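Chromosome replication initiation inhibitor protein (Agrobacterium tumefaciens, PDB 3FD3) probably acts as a LysR-family transcription factor that binds DNA, here represented by its C-terminal substrate-binding-type domain without the helix-turn-helix. Local coordinates at residues A[22-25]-A[26-30]; A[35-39]-A[40-44]. All coordinates share one frame; numbering follows the deposited sequence. Where two conformers were deposited one is given.

In the fold
Both contacts are local turns, and strand 31-36 joins them. Contact 1 ends helix 17-26 and leads into that strand. Contact 2 leaves the strand and leads into helix 42-47. Their centres lie about 24 Å apart and their nearest atoms about 12 Å apart, so they do not touch. Contact 1 is peripheral, with its centre about 24 Å from the centre of the chain, against about 13 Å for contact 2. The side chain of Tyr30 is about 5 Å from a bound polyethylene glycol, probably from the crystallisation liquor. Leu4, which lines the glycol pocket, touches both Phe24 and Tyr30. The side chain of Asp38 is about 9 Å from a calcium ion.

Contact 1. Residues A[22-25]-A[26-30]; sequences SKFT and GGSDY
Phe24 and Thr25 meet Ser28 and Tyr30 in a local contact round the C-terminal end of helix 17-26, where the chain turns toward strand 31-36. Gly26 N donates to Ser22 O at 2.9 Å, a bond four residues back as in an alpha-helix. The turn then tightens. Gly27 N reaches Phe24 O at 3.2 Å, a bond three residues back. Ser28 OG gives Phe24 O a second bond, at 3.1 Å. The two donors approach from opposite faces of the carbonyl plane, so Phe24 O is gripped from both sides. Ser28 OG stands between its own backbone N and carbonyl carbon (chi1 74°), which turns it back onto the helix end. It also lies over one face of the Phe24 ring, offset toward the rim. A weak bond from Ser28 N to Thr25 O adds to the turn.

The ring planes of Phe24 and Tyr30 differ by 22°, but the rings are displaced past each other, so there is little stacking. Their closest atoms are Phe24 CZ and Tyr30 CD2, at 3.4 Å. Both side chains also touch Leu4 of strand 3-8, and Phe24 packs on Leu192 of helix 190-203. Thr25 packs on Met145 of the second subunit. The arrangement is a helix C-terminal turn inside a beta-alpha-beta unit, the building pattern of the periplasmic-binding-protein-like fold of LysR substrate-binding domains.

Contact 2. Residues A[35-39]-A[40-44]; sequences AVDDQ and DHTVE
Asp37 reaches across the turn to His41 and Thr42, and its buried carboxylate is the tightly packed part of this contact. CG lies anti to the backbone N (chi1 174°), which carries both oxygens toward the start of helix 42-47. Asp37 OD1 accepts from His41 N at 2.9 Å in a nearly straight bond, on the syn side. Asp37 OD1 also accepts from Gln39 N at 3.1 Å, from the other face of the carboxylate. Asp37 OD2 takes Thr42 OG1 at 2.6 Å, on the anti side, and Thr42 N at 2.9 Å. Both of these come from one face. Four protein bonds thus hold the group and fix its rotation.

The bond from Gln39 N makes an Asx turn. It bends the chain between strand 31-36 and helix 42-47, within the LysR substrate-binding domain. The backbone of Asp37 is bonded to Thr8, at the end of strand 3-8.

The other side is looser. Gln39 and Asp40 are exposed, and a water is weakly bonded to Asp40 N and Asp37 OD2. Gln39 O sits over the centre of one face of the His41 ring, 3.7 Å from its plane. His41 NE2 comes 3.5 Å from Gln39 CB. In the ring plane, His41 ND1 donates to Glu44 OE1 at 3.2 Å, a His-carboxylate bond that steadies the ring. Asp40 OD1 is hydrogen-bonded to His58 NE2.

Contact 1. Residues A[22-25]-A[26-30]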
loop_
_atom_site.group_PDB
_atom_site.type_symbol
_atom_site.label_atom_id
_atom_site.label_comp_id
_atom_site.label_asym_id
_atom_site.label_seq_id
_atom_site.Cartn_x
_atom_site.Cartn_y
_atom_site.Cartn_z
ATOM N N SER A 22 1.740 -10.740 -13.108
ATOM C CA SER A 22 0.702 -10.585 -14.115
ATOM C C SER A 22 1.135 -11.222 -15.442
ATOM O O SER A 22 0.299 -11.721 -16.203
ATOM C CB SER A 22 0.276 -9.130 -14.302
ATOM O OG SER A 22 1.319 -8.330 -14.816
ATOM N N LYS A 23 2.433 -11.220 -15.710
ATOM C CA LYS A 23 2.939 -11.872 -16.918
ATOM C C LYS A 23 2.615 -13.349 -16.815
ATOM O O LYS A 23 2.218 -13.980 -17.797
ATOM C CB LYS A 23 4.454 -11.714 -17.075
ATOM C CG LYS A 23 4.952 -10.296 -17.404
ATOM C CD LYS A 23 6.505 -10.244 -17.396
ATOM C CE LYS A 23 7.031 -8.817 -17.348
ATOM N NZ LYS A 23 8.530 -8.780 -17.466
ATOM N N PHE A 24 2.829 -13.913 -15.632
ATOM C CA PHE A 24 2.547 -15.334 -15.406
ATOM C C PHE A 24 1.044 -15.660 -15.454
ATOM O O PHE A 24 0.615 -16.593 -16.179
ATOM C CB PHE A 24 3.133 -15.804 -14.071
ATOM C CG PHE A 24 2.794 -17.218 -13.756
ATOM C CD1 PHE A 24 3.344 -18.245 -14.511
ATOM C CD2 PHE A 24 1.936 -17.525 -12.720
ATOM C CE1 PHE A 24 3.041 -19.571 -14.244
ATOM C CE2 PHE A 24 1.625 -18.868 -12.451
ATOM C CZ PHE A 24 2.174 -19.868 -13.207
ATOM N N THR A 25 0.241 -14.904 -14.705
ATOM C CA THR A 25 -1.193 -15.189 -14.671
ATOM C C THR A 25 -1.873 -14.953 -16.030
ATOM O O THR A 25 -2.839 -15.638 -16.343
ATOM C CB THR A 25 -1.923 -14.426 -13.563
ATOM O OG1 THR A 25 -1.814 -13.019 -13.789
ATOM C CG2 THR A 25 -1.328 -14.824 -12.202
ATOM N N GLY A 26 -1.328 -14.058 -16.847
ATOM C CA GLY A 26 -1.893 -13.757 -18.165
ATOM C C GLY A 26 -1.809 -14.941 -19.128
ATOM O O GLY A 26 -2.603 -15.043 -20.064
ATOM N N GLY A 27 -0.860 -15.832 -18.882
ATOM C CA GLY A 27 -0.620 -16.980 -19.758
ATOM C C GLY A 27 -1.049 -18.316 -19.169
ATOM O O GLY A 27 -0.857 -19.360 -19.800
ATOM N N SER A 28 -1.631 -18.290 -17.973
ATOM C CA SER A 28 -2.063 -19.500 -17.307
ATOM C C SER A 28 -3.414 -19.349 -16.598
ATOM O O SER A 28 -4.066 -18.283 -16.636
ATOM C CB SER A 28 -1.012 -19.916 -16.315
ATOM O OG SER A 28 -1.063 -19.036 -15.208
ATOM N N ASP A 29 -3.847 -20.450 -15.990
ATOM C CA ASP A 29 -5.146 -20.503 -15.345
ATOM C C ASP A 29 -5.063 -20.269 -13.848
ATOM O O ASP A 29 -6.105 -20.256 -13.176
ATOM C CB ASP A 29 -5.791 -21.859 -15.628
ATOM C CG ASP A 29 -6.146 -22.007 -17.077
ATOM O OD1 ASP A 29 -6.457 -20.953 -17.678
ATOM O OD2 ASP A 29 -6.111 -23.144 -17.610
ATOM N N TYR A 30 -3.854 -20.047 -13.330
ATOM C CA TYR A 30 -3.680 -19.911 -11.900
ATOM C C TYR A 30 -4.252 -18.614 -11.361
ATOM O O TYR A 30 -4.243 -17.568 -12.027
ATOM C CB TYR A 30 -2.203 -19.970 -11.532
ATOM C CG TYR A 30 -1.599 -21.332 -11.716
ATOM C CD1 TYR A 30 -1.821 -22.335 -10.776
ATOM C CD2 TYR A 30 -0.760 -21.605 -12.787
ATOM C CE1 TYR A 30 -1.246 -23.595 -10.912
ATOM C CE2 TYR A 30 -0.159 -22.868 -12.922
ATOM C CZ TYR A 30 -0.412 -23.851 -11.971
ATOM O OH TYR A 30 0.146 -25.116 -12.073
#

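Contact 2. Residues A[35-39]-A[40-44]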
loop_
_atom_site.group_PDB
_atom_site.type_symbol
_atom_site.label_atom_id
_atom_site.label_comp_id
_atom_site.label_asym_id
_atom_site.label_seq_id
_atom_site.Cartn_x
_atom_site.Cartn_y
_atom_site.Cartn_z
ATOM N N ALA A 35 0.404 -12.627 -0.136
ATOM C CA ALA A 35 0.558 -12.277 1.271
ATOM C C ALA A 35 1.693 -11.275 1.379
ATOM O O ALA A 35 2.797 -11.479 0.824
ATOM C CB ALA A 35 0.864 -13.545 2.126
ATOM N N VAL A 36 1.452 -10.174 2.075
ATOM C CA VAL A 36 2.453 -9.129 2.155
ATOM C C VAL A 36 3.094 -9.244 3.538
ATOM O O VAL A 36 2.407 -9.169 4.562
ATOM C CB VAL A 36 1.819 -7.727 1.938
ATOM C CG1 VAL A 36 2.898 -6.608 1.978
ATOM C CG2 VAL A 36 0.978 -7.696 0.661
ATOM N N ASP A 37 4.398 -9.449 3.581
ATOM C CA ASP A 37 5.074 -9.726 4.819
ATOM C C ASP A 37 5.972 -8.553 5.103
ATOM O O ASP A 37 6.919 -8.315 4.356
ATOM C CB ASP A 37 5.956 -10.954 4.685
ATOM C CG ASP A 37 6.792 -11.200 5.923
ATOM O OD1 ASP A 37 6.319 -10.873 7.043
ATOM O OD2 ASP A 37 7.920 -11.686 5.753
ATOM N N ASP A 38 5.708 -7.792 6.144
ATOM C CA ASP A 38 6.753 -6.872 6.614
ATOM C C ASP A 38 6.947 -6.997 8.113
ATOM O O ASP A 38 7.407 -6.065 8.768
ATOM C CB ASP A 38 6.482 -5.437 6.167
ATOM C CG ASP A 38 6.271 -5.338 4.664
ATOM O OD1 ASP A 38 7.239 -5.551 3.900
ATOM O OD2 ASP A 38 5.128 -5.075 4.266
ATOM N N GLN A 39 6.605 -8.173 8.637
ATOM C CA GLN A 39 6.942 -8.555 10.013
ATOM C C GLN A 39 7.955 -9.715 10.044
ATOM O O GLN A 39 8.146 -10.339 11.094
ATOM C CB GLN A 39 5.686 -8.960 10.773
ATOM C CG GLN A 39 4.664 -7.824 10.958
ATOM C CD GLN A 39 5.116 -6.799 11.950
ATOM O OE1 GLN A 39 6.055 -7.028 12.715
ATOM N NE2 GLN A 39 4.446 -5.655 11.962
ATOM N N ASP A 40 8.601 -9.985 8.904
ATOM C CA ASP A 40 9.637 -11.002 8.807
ATOM C C ASP A 40 9.092 -12.412 9.168
ATOM O O ASP A 40 9.725 -13.164 9.910
ATOM C CB ASP A 40 10.822 -10.609 9.702
ATOM C CG ASP A 40 12.074 -11.399 9.395
ATOM O OD1 ASP A 40 12.203 -11.884 8.242
ATOM O OD2 ASP A 40 12.917 -11.551 10.320
ATOM N N HIS A 41 7.894 -12.732 8.683
ATOM C CA HIS A 41 7.302 -14.046 8.879
ATOM C C HIS A 41 7.487 -14.971 7.688
ATOM O O HIS A 41 7.093 -16.136 7.746
ATOM C CB HIS A 41 5.814 -13.932 9.174
ATOM C CG HIS A 41 5.522 -13.285 10.487
ATOM N ND1 HIS A 41 6.222 -13.595 11.634
ATOM C CD2 HIS A 41 4.625 -12.336 10.832
ATOM C CE1 HIS A 41 5.769 -12.857 12.632
ATOM N NE2 HIS A 41 4.803 -12.081 12.170
ATOM N N THR A 42 8.069 -14.456 6.601
ATOM C CA THR A 42 8.139 -15.245 5.358
ATOM C C THR A 42 8.809 -16.589 5.549
ATOM O O THR A 42 8.323 -17.601 5.009
ATOM C CB THR A 42 8.851 -14.466 4.234
ATOM O OG1 THR A 42 8.006 -13.393 3.838
ATOM C CG2 THR A 42 9.139 -15.373 3.012
ATOM N N VAL A 43 9.894 -16.622 6.327
ATOM C CA VAL A 43 10.611 -17.883 6.571
ATOM C C VAL A 43 9.727 -18.934 7.252
ATOM O O VAL A 43 9.699 -20.090 6.839
ATOM C CB VAL A 43 11.904 -17.656 7.402
ATOM C CG1 VAL A 43 12.427 -18.970 7.969
ATOM C CG2 VAL A 43 12.966 -16.953 6.512
ATOM N N GLU A 44 8.988 -18.513 8.273
ATOM C CA GLU A 44 8.032 -19.387 8.946
ATOM C C GLU A 44 6.931 -19.867 7.999
ATOM O O GLU A 44 6.583 -21.052 7.985
ATOM C CB GLU A 44 7.403 -18.674 10.148
ATOM C CG GLU A 44 8.432 -18.191 11.185
ATOM C CD GLU A 44 8.853 -16.709 10.991
ATOM O OE1 GLU A 44 8.403 -15.860 11.829
ATOM O OE2 GLU A 44 9.609 -16.410 10.007
HETATM O O HOH W 1 9.564 -8.959 6.460
#